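Local coordinates for protein glycosyl hydrolase (PDB 5NDX) that probably hydrolyses O-glycosyl bonds as a bacterial family 39 iduronidase, orthologous to human alpha-L-iduronidase, at residues V525-L538 against V604-L618. The protein carries 2 engineered substitutions. Sequence-based numbering, arbitrary orientation. Where two conformers were deposited one is given.
Unlike the reference sequence in segment 525-538: Ala534 (reference Thr). Unlike the reference sequence in segment 604-618: Arg607 (reference His), Leu618 (reference Val). With SO4 (sulfate ion), chain H; SO4 (sulfate ion), chain G.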
ATOM      1  N   VAL A 525      23.991   2.255  -3.889  1.00 32.87           N
ATOM      2  CA  VAL A 525      23.868   3.694  -3.725  1.00 33.91           C
ATOM      3  C   VAL A 525      25.259   4.357  -3.642  1.00 33.93           C
ATOM      4  O   VAL A 525      26.144   3.793  -3.051  1.00 33.42           O
ATOM      5  CB  VAL A 525      23.013   4.074  -2.518  1.00 33.83           C
ATOM      6  CG1 VAL A 525      21.636   3.510  -2.698  1.00 35.02           C
ATOM      7  CG2 VAL A 525      23.591   3.585  -1.202  1.00 36.12           C
ATOM      8  N   PRO A 526      25.437   5.550  -4.250  1.00 36.10           N
ATOM      9  CA  PRO A 526      26.718   6.228  -4.193  1.00 36.80           C
ATOM     10  C   PRO A 526      26.942   6.891  -2.842  1.00 38.07           C
ATOM     11  O   PRO A 526      26.037   7.014  -2.056  1.00 37.46           O
ATOM     12  CB  PRO A 526      26.617   7.275  -5.304  1.00 37.86           C
ATOM     13  CG  PRO A 526      25.157   7.610  -5.333  1.00 38.83           C
ATOM     14  CD  PRO A 526      24.476   6.267  -5.108  1.00 37.23           C
ATOM     15  N   ASP A 527      28.180   7.262  -2.574  1.00 41.43           N
ATOM     16  CA  ASP A 527      28.564   7.961  -1.363  1.00 43.76           C
ATOM     17  C   ASP A 527      28.402   9.486  -1.613  1.00 43.85           C
ATOM     18  O   ASP A 527      29.107  10.044  -2.427  1.00 44.37           O
ATOM     19  CB  ASP A 527      30.013   7.605  -1.023  1.00 45.16           C
ATOM     20  CG  ASP A 527      30.517   8.285   0.233  1.00 45.80           C
ATOM     21  OD1 ASP A 527      29.770   8.985   0.914  1.00 48.30           O
ATOM     22  OD2 ASP A 527      31.701   8.121   0.539  1.00 49.68           O
ATOM     23  N   VAL A 528      27.449  10.145  -0.964  1.00 44.76           N
ATOM     24  CA  VAL A 528      27.300  11.588  -1.195  1.00 46.33           C
ATOM     25  C   VAL A 528      28.328  12.404  -0.364  1.00 46.63           C
ATOM     26  O   VAL A 528      28.324  13.573  -0.443  1.00 47.15           O
ATOM     27  CB  VAL A 528      25.874  12.099  -0.943  1.00 47.45           C
ATOM     28  CG1 VAL A 528      24.879  11.335  -1.813  1.00 48.92           C
ATOM     29  CG2 VAL A 528      25.486  12.035   0.557  1.00 45.94           C
ATOM     30  N   GLY A 529      29.130  11.778   0.479  1.00 46.33           N
ATOM     31  CA  GLY A 529      30.189  12.470   1.147  1.00 48.93           C
ATOM     32  C   GLY A 529      29.893  13.011   2.531  1.00 50.62           C
ATOM     33  O   GLY A 529      30.825  13.405   3.211  1.00 51.38           O
ATOM     34  N   VAL A 530      28.624  13.032   2.959  1.00 47.33           N
ATOM     35  CA  VAL A 530      28.231  13.608   4.260  1.00 46.30           C
ATOM     36  C   VAL A 530      27.219  12.677   4.940  1.00 46.17           C
ATOM     37  O   VAL A 530      26.622  11.847   4.267  1.00 40.56           O
ATOM     38  CB  VAL A 530      27.580  15.013   4.080  1.00 47.39           C
ATOM     39  CG1 VAL A 530      28.602  16.009   3.553  1.00 52.12           C
ATOM     40  CG2 VAL A 530      26.423  15.005   3.113  1.00 45.16           C
ATOM     41  N   PRO A 531      26.998  12.839   6.248  1.00 45.96           N
ATOM     42  CA  PRO A 531      25.978  12.043   6.889  1.00 45.99           C
ATOM     43  C   PRO A 531      24.595  12.390   6.369  1.00 43.93           C
ATOM     44  O   PRO A 531      24.405  13.419   5.764  1.00 41.73           O
ATOM     45  CB  PRO A 531      26.110  12.407   8.385  1.00 48.15           C
ATOM     46  CG  PRO A 531      27.435  13.098   8.506  1.00 49.43           C
ATOM     47  CD  PRO A 531      27.608  13.801   7.196  1.00 49.19           C
ATOM     48  N   PRO A 532      23.644  11.482   6.529  1.00 42.43           N
ATOM     49  CA  PRO A 532      22.287  11.736   6.081  1.00 41.14           C
ATOM     50  C   PRO A 532      21.592  12.807   6.950  1.00 40.65           C
ATOM     51  O   PRO A 532      21.978  13.024   8.109  1.00 38.40           O
ATOM     52  CB  PRO A 532      21.611  10.395   6.328  1.00 42.33           C
ATOM     53  CG  PRO A 532      22.287   9.903   7.540  1.00 43.74           C
ATOM     54  CD  PRO A 532      23.726  10.310   7.407  1.00 43.37           C
ATOM     55  N   ALA A 533      20.568  13.420   6.388  1.00 40.22           N
ATOM     56  CA  ALA A 533      19.768  14.378   7.087  1.00 42.52           C
ATOM     57  C   ALA A 533      19.009  13.724   8.257  1.00 43.94           C
ATOM     58  O   ALA A 533      18.544  12.575   8.206  1.00 41.73           O
ATOM     59  CB  ALA A 533      18.792  15.024   6.123  1.00 43.27           C
ATOM     60  N   ALA A 534      18.918  14.476   9.335  1.00 42.51           N
ATOM     61  CA  ALA A 534      18.219  14.030  10.509  1.00 41.98           C
ATOM     62  C   ALA A 534      16.721  13.865  10.230  1.00 38.06           C
ATOM     63  O   ALA A 534      16.161  14.527   9.355  1.00 36.70           O
ATOM     64  CB  ALA A 534      18.475  14.983  11.666  1.00 43.60           C
ATOM     65  N   PRO A 535      16.080  12.916  10.907  1.00 35.97           N
ATOM     66  CA  PRO A 535      14.622  12.819  10.748  1.00 36.95           C
ATOM     67  C   PRO A 535      13.901  14.028  11.365  1.00 36.16           C
ATOM     68  O   PRO A 535      14.493  14.727  12.158  1.00 35.33           O
ATOM     69  CB  PRO A 535      14.247  11.556  11.533  1.00 37.42           C
ATOM     70  CG  PRO A 535      15.494  11.015  12.081  1.00 38.57           C
ATOM     71  CD  PRO A 535      16.624  11.956  11.867  1.00 36.81           C
ATOM     72  N   THR A 536      12.622  14.194  11.073  1.00 36.16           N
ATOM     73  CA  THR A 536      11.838  15.310  11.560  1.00 37.64           C
ATOM     74  C   THR A 536      10.458  14.913  12.021  1.00 37.52           C
ATOM     75  O   THR A 536       9.940  13.857  11.625  1.00 36.56           O
ATOM     76  CB  THR A 536      11.675  16.392  10.484  1.00 38.52           C
ATOM     77  OG1 THR A 536      10.879  15.914   9.397  1.00 40.00           O
ATOM     78  CG2 THR A 536      13.039  16.844   9.947  1.00 39.37           C
ATOM     79  N   GLY A 537       9.839  15.774  12.823  1.00 36.72           N
ATOM     80  CA  GLY A 537       8.389  15.637  13.091  1.00 38.03           C
ATOM     81  C   GLY A 537       8.033  14.402  13.934  1.00 37.34           C
ATOM     82  O   GLY A 537       7.061  13.734  13.656  1.00 39.47           O
ATOM     83  N   LEU A 538       8.815  14.106  14.966  1.00 37.60           N
ATOM     84  CA  LEU A 538       8.577  12.923  15.768  1.00 41.64           C
ATOM     85  C   LEU A 538       7.338  13.084  16.611  1.00 44.17           C
ATOM     86  O   LEU A 538       7.317  13.994  17.407  1.00 46.83           O
ATOM     87  CB  LEU A 538       9.728  12.659  16.713  1.00 42.79           C
ATOM     88  CG  LEU A 538       9.570  11.485  17.690  1.00 42.11           C
ATOM     89  CD1 LEU A 538       9.368  10.181  16.937  1.00 40.97           C
ATOM     90  CD2 LEU A 538      10.798  11.361  18.564  1.00 43.68           C
ATOM     91  N   VAL A 604      15.302   9.482  17.520  1.00 40.52           N
ATOM     92  CA  VAL A 604      15.399   8.742  16.275  1.00 41.03           C
ATOM     93  C   VAL A 604      16.590   9.283  15.482  1.00 41.35           C
ATOM     94  O   VAL A 604      16.702  10.502  15.338  1.00 40.25           O
ATOM     95  CB  VAL A 604      14.080   8.834  15.481  1.00 40.71           C
ATOM     96  CG1 VAL A 604      14.199   8.048  14.199  1.00 42.33           C
ATOM     97  CG2 VAL A 604      12.938   8.252  16.291  1.00 41.82           C
ATOM     98  N   CYS A 605      17.483   8.386  15.027  1.00 39.64           N
ATOM     99  CA  CYS A 605      18.652   8.704  14.210  1.00 41.48           C
ATOM    100  C   CYS A 605      18.477   8.093  12.834  1.00 40.80           C
ATOM    101  O   CYS A 605      17.938   7.004  12.723  1.00 38.96           O
ATOM    102  CB  CYS A 605      19.925   8.119  14.857  1.00 48.42           C
ATOM    103  SG  CYS A 605      20.062   8.670  16.607  1.00 70.57           S
ATOM    104  N   ALA A 606      18.944   8.770  11.793  1.00 39.09           N
ATOM    105  CA  ALA A 606      19.057   8.178  10.479  1.00 38.80           C
ATOM    106  C   ALA A 606      20.471   7.664  10.319  1.00 40.27           C
ATOM    107  O   ALA A 606      21.395   8.234  10.914  1.00 39.46           O
ATOM    108  CB  ALA A 606      18.698   9.156   9.386  1.00 37.18           C
ATOM    109  N   ARG A 607      20.608   6.537   9.606  1.00 37.56           N
ATOM    110  CA  ARG A 607      21.888   5.928   9.245  1.00 40.31           C
ATOM    111  C   ARG A 607      21.901   5.643   7.756  1.00 38.24           C
ATOM    112  O   ARG A 607      20.938   5.101   7.228  1.00 37.27           O
ATOM    113  CB  ARG A 607      22.135   4.636   9.986  1.00 44.79           C
ATOM    114  CG  ARG A 607      22.707   4.840  11.363  1.00 53.27           C
ATOM    115  CD  ARG A 607      23.543   3.652  11.825  1.00 60.20           C
ATOM    116  NE  ARG A 607      23.847   3.899  13.230  1.00 64.25           N
ATOM    117  CZ  ARG A 607      24.878   4.608  13.680  1.00 68.83           C
ATOM    118  NH1 ARG A 607      25.790   5.098  12.848  1.00 71.41           N
ATOM    119  NH2 ARG A 607      25.019   4.809  14.989  1.00 70.22           N
ATOM    120  N   ASP A 608      22.952   6.064   7.075  1.00 35.26           N
ATOM    121  CA  ASP A 608      23.058   5.782   5.680  1.00 36.41           C
ATOM    122  C   ASP A 608      23.727   4.414   5.513  1.00 37.04           C
ATOM    123  O   ASP A 608      24.179   3.792   6.488  1.00 35.07           O
ATOM    124  CB  ASP A 608      23.759   6.892   4.914  1.00 38.08           C
ATOM    125  CG  ASP A 608      25.232   7.069   5.276  1.00 38.98           C
ATOM    126  OD1 ASP A 608      25.853   6.167   5.869  1.00 39.84           O
ATOM    127  OD2 ASP A 608      25.754   8.160   4.932  1.00 41.61           O
ATOM    128  N   ALA A 609      23.832   3.979   4.279  1.00 37.20           N
ATOM    129  CA  ALA A 609      24.379   2.649   4.023  1.00 37.88           C
ATOM    130  C   ALA A 609      25.907   2.583   4.239  1.00 39.63           C
ATOM    131  O   ALA A 609      26.470   1.497   4.301  1.00 39.42           O
ATOM    132  CB  ALA A 609      23.981   2.192   2.625  1.00 37.65           C
ATOM    133  N   PHE A 610      26.568   3.733   4.421  1.00 38.50           N
ATOM    134  CA  PHE A 610      27.981   3.757   4.742  1.00 38.78           C
ATOM    135  C   PHE A 610      28.213   3.746   6.259  1.00 40.93           C
ATOM    136  O   PHE A 610      29.304   3.957   6.678  1.00 41.79           O
ATOM    137  CB  PHE A 610      28.657   4.940   4.030  1.00 37.70           C
ATOM    138  CG  PHE A 610      28.474   4.887   2.551  1.00 37.28           C
ATOM    139  CD1 PHE A 610      27.326   5.373   1.971  1.00 37.83           C
ATOM    140  CD2 PHE A 610      29.397   4.245   1.749  1.00 38.81           C
ATOM    141  CE1 PHE A 610      27.117   5.281   0.615  1.00 37.14           C
ATOM    142  CE2 PHE A 610      29.181   4.126   0.386  1.00 37.42           C
ATOM    143  CZ  PHE A 610      28.040   4.641  -0.170  1.00 37.14           C
ATOM    144  N   GLY A 611      27.182   3.496   7.066  1.00 42.43           N
ATOM    145  CA  GLY A 611      27.283   3.524   8.506  1.00 43.97           C
ATOM    146  C   GLY A 611      27.272   4.914   9.173  1.00 44.86           C
ATOM    147  O   GLY A 611      27.398   4.985  10.368  1.00 45.25           O
ATOM    148  N   ARG A 612      27.089   6.008   8.441  1.00 42.71           N
ATOM    149  CA  ARG A 612      27.118   7.316   9.091  1.00 43.88           C
ATOM    150  C   ARG A 612      25.764   7.676   9.714  1.00 44.22           C
ATOM    151  O   ARG A 612      24.739   7.541   9.071  1.00 45.61           O
ATOM    152  CB  ARG A 612      27.546   8.398   8.110  1.00 44.12           C
ATOM    153  CG  ARG A 612      28.957   8.169   7.571  1.00 45.95           C
ATOM    154  CD  ARG A 612      29.314   9.168   6.476  1.00 46.12           C
ATOM    155  NE  ARG A 612      28.463   8.934   5.295  1.00 47.99           N
ATOM    156  CZ  ARG A 612      28.850   9.038   4.026  1.00 46.66           C
ATOM    157  NH1 ARG A 612      30.083   9.366   3.699  1.00 45.96           N
ATOM    158  NH2 ARG A 612      27.963   8.853   3.062  1.00 46.96           N
ATOM    159  N   ARG A 613      25.795   8.137  10.948  1.00 44.09           N
ATOM    160  CA  ARG A 613      24.623   8.609  11.673  1.00 47.93           C
ATOM    161  C   ARG A 613      24.321  10.038  11.340  1.00 44.27           C
ATOM    162  O   ARG A 613      25.226  10.820  11.158  1.00 44.35           O
ATOM    163  CB  ARG A 613      24.823   8.501  13.183  1.00 51.93           C
ATOM    164  CG  ARG A 613      23.485   8.449  13.904  1.00 59.80           C
ATOM    165  CD  ARG A 613      23.532   8.407  15.443  1.00 63.65           C
ATOM    166  NE  ARG A 613      24.308   9.415  16.179  1.00 68.77           N
ATOM    167  CZ  ARG A 613      24.206  10.739  16.101  1.00 71.25           C
ATOM    168  NH1 ARG A 613      23.401  11.329  15.241  1.00 74.59           N
ATOM    169  NH2 ARG A 613      24.968  11.498  16.873  1.00 73.63           N
ATOM    170  N   SER A 614      23.046  10.396  11.267  1.00 43.14           N
ATOM    171  CA  SER A 614      22.666  11.803  11.086  1.00 45.33           C
ATOM    172  C   SER A 614      23.225  12.511  12.310  1.00 53.94           C
ATOM    173  O   SER A 614      22.980  12.048  13.425  1.00 49.86           O
ATOM    174  CB  SER A 614      21.156  12.007  11.005  1.00 41.48           C
ATOM    175  OG  SER A 614      20.485  11.334  12.050  1.00 38.07           O
ATOM    176  N   GLU A 615      24.052  13.546  12.074  1.00 65.72           N
ATOM    177  CA  GLU A 615      24.724  14.366  13.137  1.00 73.90           C
ATOM    178  C   GLU A 615      23.771  14.834  14.269  1.00 72.88           C
ATOM    179  O   GLU A 615      24.140  14.920  15.439  1.00 76.48           O
ATOM    180  CB  GLU A 615      25.412  15.588  12.500  1.00 80.68           C
ATOM    181  CG  GLU A 615      26.812  15.285  11.973  1.00 88.68           C
ATOM    182  CD  GLU A 615      27.311  16.324  10.977  1.00 95.15           C
ATOM    183  OE1 GLU A 615      28.294  16.029  10.261  1.00 96.06           O
ATOM    184  OE2 GLU A 615      26.721  17.429  10.897  1.00 99.77           O
ATOM    185  N   LEU A 616      22.539  15.097  13.871  1.00 68.90           N
ATOM    186  CA  LEU A 616      21.445  15.368  14.745  1.00 65.85           C
ATOM    187  C   LEU A 616      20.590  14.057  14.799  1.00 58.56           C
ATOM    188  O   LEU A 616      20.279  13.464  13.764  1.00 50.72           O
ATOM    189  CB  LEU A 616      20.684  16.532  14.091  1.00 68.49           C
ATOM    190  CG  LEU A 616      19.632  17.568  14.577  1.00 76.13           C
ATOM    191  CD1 LEU A 616      19.890  18.822  13.745  1.00 74.42           C
ATOM    192  CD2 LEU A 616      18.129  17.205  14.471  1.00 72.00           C
ATOM    193  N   CYS A 617      20.235  13.651  16.011  1.00 49.09           N
ATOM    194  CA  CYS A 617      19.065  12.849  16.264  1.00 52.28           C
ATOM    195  C   CYS A 617      17.836  13.747  16.507  1.00 49.09           C
ATOM    196  O   CYS A 617      17.984  14.930  16.705  1.00 50.72           O
ATOM    197  CB  CYS A 617      19.374  11.807  17.358  1.00 58.11           C
ATOM    198  SG  CYS A 617      20.686  10.692  16.665  1.00 62.21           S
ATOM    199  N   LEU A 618      16.646  13.194  16.307  1.00 44.12           N
ATOM    200  CA  LEU A 618      15.370  13.874  16.511  0.50 45.63           C
ATOM    201  C   LEU A 618      14.815  13.363  17.826  1.00 45.04           C
ATOM    202  O   LEU A 618      14.620  12.162  17.964  1.00 44.27           O
ATOM    203  CB  LEU A 618      14.402  13.532  15.371  0.50 46.76           C
ATOM    204  CG  LEU A 618      13.263  14.503  15.114  0.50 45.83           C
ATOM    205  CD1 LEU A 618      12.363  14.637  16.289  0.50 48.20           C
ATOM    206  CD2 LEU A 618      13.885  15.844  14.884  0.50 50.10           C
TER
HETATM  207  S   SO4 H 707      20.236  17.853   8.852  1.00111.18           S
HETATM  208  O1  SO4 H 707      21.313  17.385   7.946  1.00113.18           O
HETATM  209  O2  SO4 H 707      20.498  19.266   9.217  1.00121.30           O
HETATM  210  O3  SO4 H 707      18.942  17.762   8.137  1.00105.49           O
HETATM  211  O4  SO4 H 707      20.210  17.048  10.096  1.00102.78           O
HETATM  212  S   SO4 G 706      27.708   6.641  15.952  1.00118.48           S
HETATM  213  O1  SO4 G 706      29.130   6.291  16.203  1.00122.87           O
HETATM  214  O2  SO4 G 706      27.445   6.610  14.497  1.00117.46           O
HETATM  215  O3  SO4 G 706      26.834   5.663  16.641  1.00117.42           O
HETATM  216  O4  SO4 G 706      27.425   8.000  16.471  1.00120.73           O
HETATM  217  O   HOH W   1      24.556  10.160   3.704  1.00 40.01           O
HETATM  218  O   HOH W   2      23.184  14.913   9.519  1.00 50.12           O
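Arg612, just past the type I turn Asp608-Gly611, reaches to Asp527 in the linker that leaves strand 518-526. CB lies 4.2 Å from CA of Pro531. CG stands anti to the carbonyl carbon, and a bend at chi3 (-66°) swings the guanidinium between CB of Phe610 on one face and the carbonyl O of Val530 on the other. Asp608 OD2 offers its syn lone pair to NE, at 2.8 Å, whereas NH2 comes to that oxygen from above the carboxylate plane. At the tip, NH1 and NH2 converge end-on on Asp527 OD1, each at 2.8 Å; the carboxylate and guanidinium planes are 45° apart. Gly529 N also donates to OD1, closing an Asx turn, while OD2 of Asp527 is paired with Arg437 of strand 436-445. With an alanine here, Asp527 OD1 and Asp608 OD2, 5.7 Å apart, would probably lose the positive charge between them, leaving Asp527 to Arg437. Beside this network, Asp527 CB sits over the Phe610 ring, 4.0 Å from its centroid and 25° off the normal, the geometry of a CH-pi contact.

Further along, a proline-rich run follows the hairpin: Pro532 CG is 4.1 Å from Ala606 CB, and Pro535 CG is 3.9 Å from Val604 CG1. Ser614 OG accepts from Ala606 N across the hairpin and donates to Leu616 O on its own limb; the Cys605-Cys617 disulfide also bridges the two limbs. The linker thus passes from strand 518-526, beside strand 436-445, to strand 536-545 of the C-terminal beta domain, lying along strand 601-607, with Tyr567 of strand 566-572 and Trp556 of strand 549-557 also touching Pro535.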